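Local structure of putative oxidoreductase (Magnetospirillum magnetotacticum, 3C1A) at residues K23-T28 / I74-P79; V11-I16 / R282-F287. The protein is a putative oxidoreductase of the GFO/IDH/MocA type that probably binds a nicotinamide dinucleotide cofactor through its Rossmann domain, its substrate being unknown. All coordinates share one frame; numbering follows the deposited sequence.

Contact 1: residues K23-T28 / I74-P79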
loop_
_atom_site.group_PDB
_atom_site.type_symbol
_atom_site.label_atom_id
_atom_site.label_comp_id
_atom_site.label_asym_id
_atom_site.label_seq_id
_atom_site.Cartn_x
_atom_site.Cartn_y
_atom_site.Cartn_z
ATOM N N LYS A 23 -5.530 10.502 -5.595
ATOM C CA LYS A 23 -4.617 11.096 -6.591
ATOM C C LYS A 23 -4.811 10.713 -8.068
ATOM O O LYS A 23 -4.910 11.597 -8.931
ATOM C CB LYS A 23 -3.178 10.762 -6.188
ATOM C CG LYS A 23 -2.130 11.664 -6.792
ATOM C CD LYS A 23 -0.740 11.084 -6.611
ATOM C CE LYS A 23 0.255 12.148 -6.208
ATOM N NZ LYS A 23 1.660 11.719 -6.435
ATOM N N ASN A 24 -4.813 9.408 -8.342
ATOM C CA ASN A 24 -4.840 8.861 -9.706
ATOM C C ASN A 24 -5.889 7.756 -9.934
ATOM O O ASN A 24 -5.887 7.097 -10.968
ATOM C CB ASN A 24 -3.469 8.271 -10.038
ATOM C CG ASN A 24 -2.371 9.304 -10.028
ATOM O OD1 ASN A 24 -1.298 9.076 -9.473
ATOM N ND2 ASN A 24 -2.624 10.445 -10.657
ATOM N N TYR A 25 -6.773 7.551 -8.966
ATOM C CA TYR A 25 -7.865 6.555 -9.094
ATOM C C TYR A 25 -8.786 6.832 -10.276
ATOM O O TYR A 25 -9.110 5.933 -11.050
ATOM C CB TYR A 25 -8.669 6.434 -7.789
ATOM C CG TYR A 25 -7.977 5.604 -6.734
ATOM C CD1 TYR A 25 -7.886 4.212 -6.852
ATOM C CD2 TYR A 25 -7.419 6.196 -5.622
ATOM C CE1 TYR A 25 -7.229 3.447 -5.870
ATOM C CE2 TYR A 25 -6.786 5.447 -4.636
ATOM C CZ TYR A 25 -6.684 4.088 -4.763
ATOM O OH TYR A 25 -6.040 3.372 -3.769
ATOM N N ILE A 26 -9.202 8.081 -10.456
ATOM C CA ILE A 26 -10.212 8.358 -11.462
ATOM C C ILE A 26 -9.691 8.006 -12.832
ATOM O O ILE A 26 -10.425 7.457 -13.639
ATOM C CB ILE A 26 -10.696 9.838 -11.447
ATOM C CG1 ILE A 26 -11.486 10.146 -10.171
ATOM C CG2 ILE A 26 -11.584 10.112 -12.627
ATOM C CD1 ILE A 26 -11.917 11.593 -10.077
ATOM N N ARG A 27 -8.436 8.324 -13.117
ATOM C CA ARG A 27 -7.887 8.014 -14.477
ATOM C C ARG A 27 -7.641 6.527 -14.655
ATOM O O ARG A 27 -7.804 5.992 -15.750
ATOM C CB ARG A 27 -6.594 8.767 -14.785
ATOM C CG ARG A 27 -5.448 8.483 -13.850
ATOM C CD ARG A 27 -4.224 9.305 -14.234
ATOM N NE ARG A 27 -2.998 8.563 -13.974
ATOM N N THR A 28 -7.244 5.863 -13.578
ATOM C CA THR A 28 -7.030 4.415 -13.610
ATOM C C THR A 28 -8.348 3.710 -13.901
ATOM O O THR A 28 -8.421 2.842 -14.781
ATOM C CB THR A 28 -6.468 3.892 -12.267
ATOM O OG1 THR A 28 -5.221 4.543 -11.952
ATOM C CG2 THR A 28 -6.264 2.404 -12.340
ATOM N N ILE A 74 -14.227 2.370 -3.586
ATOM C CA ILE A 74 -12.845 2.683 -3.320
ATOM C C ILE A 74 -12.791 3.850 -2.293
ATOM O O ILE A 74 -13.350 4.947 -2.526
ATOM C CB ILE A 74 -12.123 3.080 -4.625
ATOM C CG1 ILE A 74 -12.282 1.974 -5.687
ATOM C CG2 ILE A 74 -10.650 3.431 -4.377
ATOM C CD1 ILE A 74 -11.447 2.215 -6.977
ATOM N N ILE A 75 -12.164 3.608 -1.149
ATOM C CA ILE A 75 -12.082 4.590 -0.096
ATOM C C ILE A 75 -10.644 5.197 -0.111
ATOM O O ILE A 75 -9.676 4.577 0.342
ATOM C CB ILE A 75 -12.501 3.945 1.297
ATOM C CG1 ILE A 75 -13.960 3.462 1.231
ATOM C CG2 ILE A 75 -12.352 4.915 2.406
ATOM C CD1 ILE A 75 -14.334 2.449 2.318
ATOM N N ALA A 76 -10.535 6.409 -0.662
ATOM C CA ALA A 76 -9.284 7.148 -0.753
ATOM C C ALA A 76 -9.401 8.477 0.027
ATOM O O ALA A 76 -9.276 9.554 -0.526
ATOM C CB ALA A 76 -8.947 7.359 -2.209
ATOM N N THR A 77 -9.689 8.368 1.323
ATOM C CA THR A 77 -9.865 9.502 2.224
ATOM C C THR A 77 -8.678 9.525 3.237
ATOM O O THR A 77 -7.882 8.591 3.271
ATOM C CB THR A 77 -11.242 9.409 2.981
ATOM O OG1 THR A 77 -11.312 8.206 3.753
ATOM C CG2 THR A 77 -12.443 9.455 2.015
ATOM N N PRO A 78 -8.556 10.589 4.070
ATOM C CA PRO A 78 -7.493 10.541 5.072
ATOM C C PRO A 78 -7.708 9.304 5.939
ATOM O O PRO A 78 -8.859 8.912 6.160
ATOM C CB PRO A 78 -7.706 11.838 5.869
ATOM C CG PRO A 78 -8.343 12.765 4.860
ATOM C CD PRO A 78 -9.309 11.848 4.148
ATOM N N PRO A 79 -6.628 8.679 6.421
ATOM C CA PRO A 79 -6.767 7.376 7.078
ATOM C C PRO A 79 -7.576 7.367 8.346
ATOM O O PRO A 79 -8.197 6.367 8.618
ATOM C CB PRO A 79 -5.323 6.954 7.382
ATOM C CG PRO A 79 -4.450 8.039 6.911
ATOM C CD PRO A 79 -5.238 9.157 6.389
#
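Within the Rossmann domain, Tyr25 on the first turn of helix 25-31 lays its ring against Ile74 and Ala76 of the central-sheet strand 72-76. Because residues two apart on a strand face the same way, Ile74 and Ala76 both turn to this helix, whereas Ile75 packs against helix 82-91 on the other face of the sheet. The branch methyl of Ile74 does most of the touching: its CG2 sits over one face of the Tyr25 ring, 3.9 Å from the centroid and 17° off the normal, a CH-pi contact shifted toward the CE1 rim, with CE1 of Tyr25 3.7 Å from CG2 of Ile74. On Tyr25, CG lies anti to the carbonyl carbon (chi1 -78°), a setting that carries the ring across to the strand. On the same side of the ring, toward its CD2/CE2 half, Ala76 CB approaches obliquely, 3.8 Å from Tyr25 CE2. Putting an alanine in place of Tyr25 would probably open a gap between helix and sheet, leaving the CG2 methyl of Ile74 without its aromatic platform. Leu15 and Leu280 also touch the tyrosine. Such apolar packing of the helix after the first strand onto the parallel sheet is characteristic of the Rossmann fold.

Contact 2: residues V11-I16 / R282-F287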
loop_
_atom_site.group_PDB
_atom_site.type_symbol
_atom_site.label_atom_id
_atom_site.label_comp_id
_atom_site.label_asym_id
_atom_site.label_seq_id
_atom_site.Cartn_x
_atom_site.Cartn_y
_atom_site.Cartn_z
ATOM N N VAL A 11 -18.038 -3.586 -14.069
ATOM C CA VAL A 11 -18.257 -3.588 -12.638
ATOM C C VAL A 11 -18.428 -2.129 -12.200
ATOM O O VAL A 11 -17.623 -1.266 -12.555
ATOM C CB VAL A 11 -17.084 -4.275 -11.876
ATOM C CG1 VAL A 11 -17.215 -4.064 -10.361
ATOM C CG2 VAL A 11 -17.004 -5.791 -12.227
ATOM N N ARG A 12 -19.483 -1.855 -11.444
ATOM C CA ARG A 12 -19.846 -0.486 -11.138
ATOM C C ARG A 12 -19.192 -0.057 -9.834
ATOM O O ARG A 12 -19.548 -0.526 -8.778
ATOM C CB ARG A 12 -21.361 -0.375 -11.141
ATOM C CG ARG A 12 -21.959 -0.837 -12.510
ATOM C CD ARG A 12 -23.468 -0.796 -12.500
ATOM N NE ARG A 12 -24.037 -1.746 -11.547
ATOM C CZ ARG A 12 -24.250 -3.036 -11.812
ATOM N NH1 ARG A 12 -23.943 -3.572 -12.993
ATOM N NH2 ARG A 12 -24.763 -3.817 -10.876
ATOM N N LEU A 13 -18.194 0.802 -9.963
ATOM C CA LEU A 13 -17.399 1.292 -8.860
ATOM C C LEU A 13 -17.740 2.693 -8.499
ATOM O O LEU A 13 -18.114 3.485 -9.344
ATOM C CB LEU A 13 -15.905 1.261 -9.198
ATOM C CG LEU A 13 -15.268 -0.051 -9.591
ATOM C CD1 LEU A 13 -13.757 0.191 -9.906
ATOM C CD2 LEU A 13 -15.467 -1.078 -8.498
ATOM N N ALA A 14 -17.591 3.006 -7.216
ATOM C CA ALA A 14 -17.710 4.379 -6.766
ATOM C C ALA A 14 -16.462 4.747 -5.960
ATOM O O ALA A 14 -15.823 3.882 -5.362
ATOM C CB ALA A 14 -18.976 4.570 -5.939
ATOM N N LEU A 15 -16.114 6.032 -5.972
ATOM C CA LEU A 15 -14.926 6.515 -5.293
ATOM C C LEU A 15 -15.299 7.561 -4.245
ATOM O O LEU A 15 -16.080 8.516 -4.516
ATOM C CB LEU A 15 -13.962 7.098 -6.325
ATOM C CG LEU A 15 -12.692 7.812 -5.848
ATOM C CD1 LEU A 15 -11.834 6.858 -5.040
ATOM C CD2 LEU A 15 -11.929 8.371 -7.048
ATOM N N ILE A 16 -14.824 7.346 -3.023
ATOM C CA ILE A 16 -15.028 8.308 -1.991
ATOM C C ILE A 16 -13.615 8.848 -1.758
ATOM O O ILE A 16 -12.731 8.109 -1.308
ATOM C CB ILE A 16 -15.662 7.727 -0.722
ATOM C CG1 ILE A 16 -17.057 7.154 -1.045
ATOM C CG2 ILE A 16 -15.707 8.810 0.339
ATOM C CD1 ILE A 16 -17.614 6.219 -0.008
ATOM N N ARG A 282 -2.963 -2.474 -12.001
ATOM C CA ARG A 282 -3.127 -3.850 -11.556
ATOM C C ARG A 282 -4.022 -4.009 -10.366
ATOM O O ARG A 282 -4.869 -4.884 -10.366
ATOM C CB ARG A 282 -1.777 -4.457 -11.223
ATOM C CG ARG A 282 -1.795 -5.969 -11.010
ATOM C CD ARG A 282 -0.403 -6.518 -11.236
ATOM N NE ARG A 282 -0.352 -7.924 -10.891
ATOM C CZ ARG A 282 -0.410 -8.910 -11.773
ATOM N NH1 ARG A 282 -0.519 -8.672 -13.078
ATOM N NH2 ARG A 282 -0.357 -10.159 -11.339
ATOM N N ALA A 283 -3.822 -3.168 -9.340
ATOM C CA ALA A 283 -4.660 -3.172 -8.129
ATOM C C ALA A 283 -6.157 -3.013 -8.412
ATOM O O ALA A 283 -6.977 -3.816 -7.944
ATOM C CB ALA A 283 -4.191 -2.073 -7.177
ATOM N N VAL A 284 -6.499 -1.955 -9.143
ATOM C CA VAL A 284 -7.883 -1.674 -9.519
ATOM C C VAL A 284 -8.438 -2.707 -10.548
ATOM O O VAL A 284 -9.595 -3.110 -10.474
ATOM C CB VAL A 284 -7.998 -0.225 -10.060
ATOM C CG1 VAL A 284 -9.429 0.102 -10.466
ATOM C CG2 VAL A 284 -7.496 0.768 -9.006
ATOM N N ARG A 285 -7.636 -3.131 -11.514
ATOM C CA ARG A 285 -8.091 -4.183 -12.444
ATOM C C ARG A 285 -8.433 -5.480 -11.720
ATOM O O ARG A 285 -9.527 -6.011 -11.878
ATOM C CB ARG A 285 -7.041 -4.444 -13.525
ATOM C CG ARG A 285 -7.494 -5.442 -14.600
ATOM C CD ARG A 285 -6.422 -5.740 -15.623
ATOM N NE ARG A 285 -5.173 -6.135 -14.997
ATOM C CZ ARG A 285 -4.887 -7.363 -14.602
ATOM N NH1 ARG A 285 -5.759 -8.345 -14.793
ATOM N NH2 ARG A 285 -3.720 -7.605 -14.033
ATOM N N LEU A 286 -7.504 -5.985 -10.919
ATOM C CA LEU A 286 -7.742 -7.175 -10.118
ATOM C C LEU A 286 -8.912 -7.032 -9.157
ATOM O O LEU A 286 -9.765 -7.928 -9.062
ATOM C CB LEU A 286 -6.494 -7.562 -9.344
ATOM C CG LEU A 286 -5.361 -8.091 -10.235
ATOM C CD1 LEU A 286 -4.127 -8.340 -9.323
ATOM C CD2 LEU A 286 -5.799 -9.320 -11.034
ATOM N N PHE A 287 -8.960 -5.922 -8.435
ATOM C CA PHE A 287 -10.027 -5.680 -7.460
ATOM C C PHE A 287 -11.363 -5.709 -8.189
ATOM O O PHE A 287 -12.224 -6.465 -7.816
ATOM C CB PHE A 287 -9.841 -4.348 -6.722
ATOM C CG PHE A 287 -11.007 -3.947 -5.896
ATOM C CD1 PHE A 287 -11.256 -4.558 -4.660
ATOM C CD2 PHE A 287 -11.870 -2.941 -6.323
ATOM C CE1 PHE A 287 -12.377 -4.205 -3.895
ATOM C CE2 PHE A 287 -12.996 -2.550 -5.514
ATOM C CZ PHE A 287 -13.256 -3.176 -4.350
#
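Leu13, near the start of strand 11-17, reaches out from the parallel sheet to Val284 and Phe287 on helix 279-290. Its side chain can be followed outward. CB leaves the strand in the direction of the helix but is still too far away to touch it. CG likewise lies short of contact and serves as the fork from which two methyls diverge. CD1 prolongs the chain, anti to CA (chi2 179°), and arrives at the methyl CG1 of Val284, 4.4 Å from it. CD2 branches to the other partner and stands 4.1 Å from CE2 of Phe287, reaching the ring obliquely. One leucine tip is thus shared between two residues three positions apart, almost a full helical turn, so that both present themselves on the same side of the helix. The chi1 of Phe287, 170°, swings the ring away from its own backbone N and over toward the leucine, and the two side chains point in opposing senses as they pass. With the nearest CA atoms, those of Leu13 and Val284, 10.0 Å apart, the contact is carried by side-chain ends and is light, lacking any hydrogen bond. Neighbouring groups fill in around it: Phe287 also rests on Ala72 and Met122, and Val284 on Thr28, Ile29 and Leu32. Here a helix from late in the chain lies over one face of a parallel sheet beside helix 25-31, the apolar helix-on-sheet layering of a Rossmann-type alpha/beta domain.

Overall arrangement
From the N terminus the chain lays down strand 11-17, then turns into helix 25-31. Strands 35-42 and 56-58 are added on one side before strand 72-76 enters on the other side of strand 11-17; contact 1 closes this loop, with 45 residues between its segments. The chain goes on through the rest of the parallel sheet and the mixed sheet before helix 279-290 returns to the first strand, where contact 2 closes a loop of about 265 residues around contact 1. The centres lie about 10 Å apart, joined where Ile74 N and Ala14 O, 2.8 Å apart, are probably hydrogen-bonded. Contact 1 ties helix to sheet within the early chain; contact 2 brings a late helix onto that sheet.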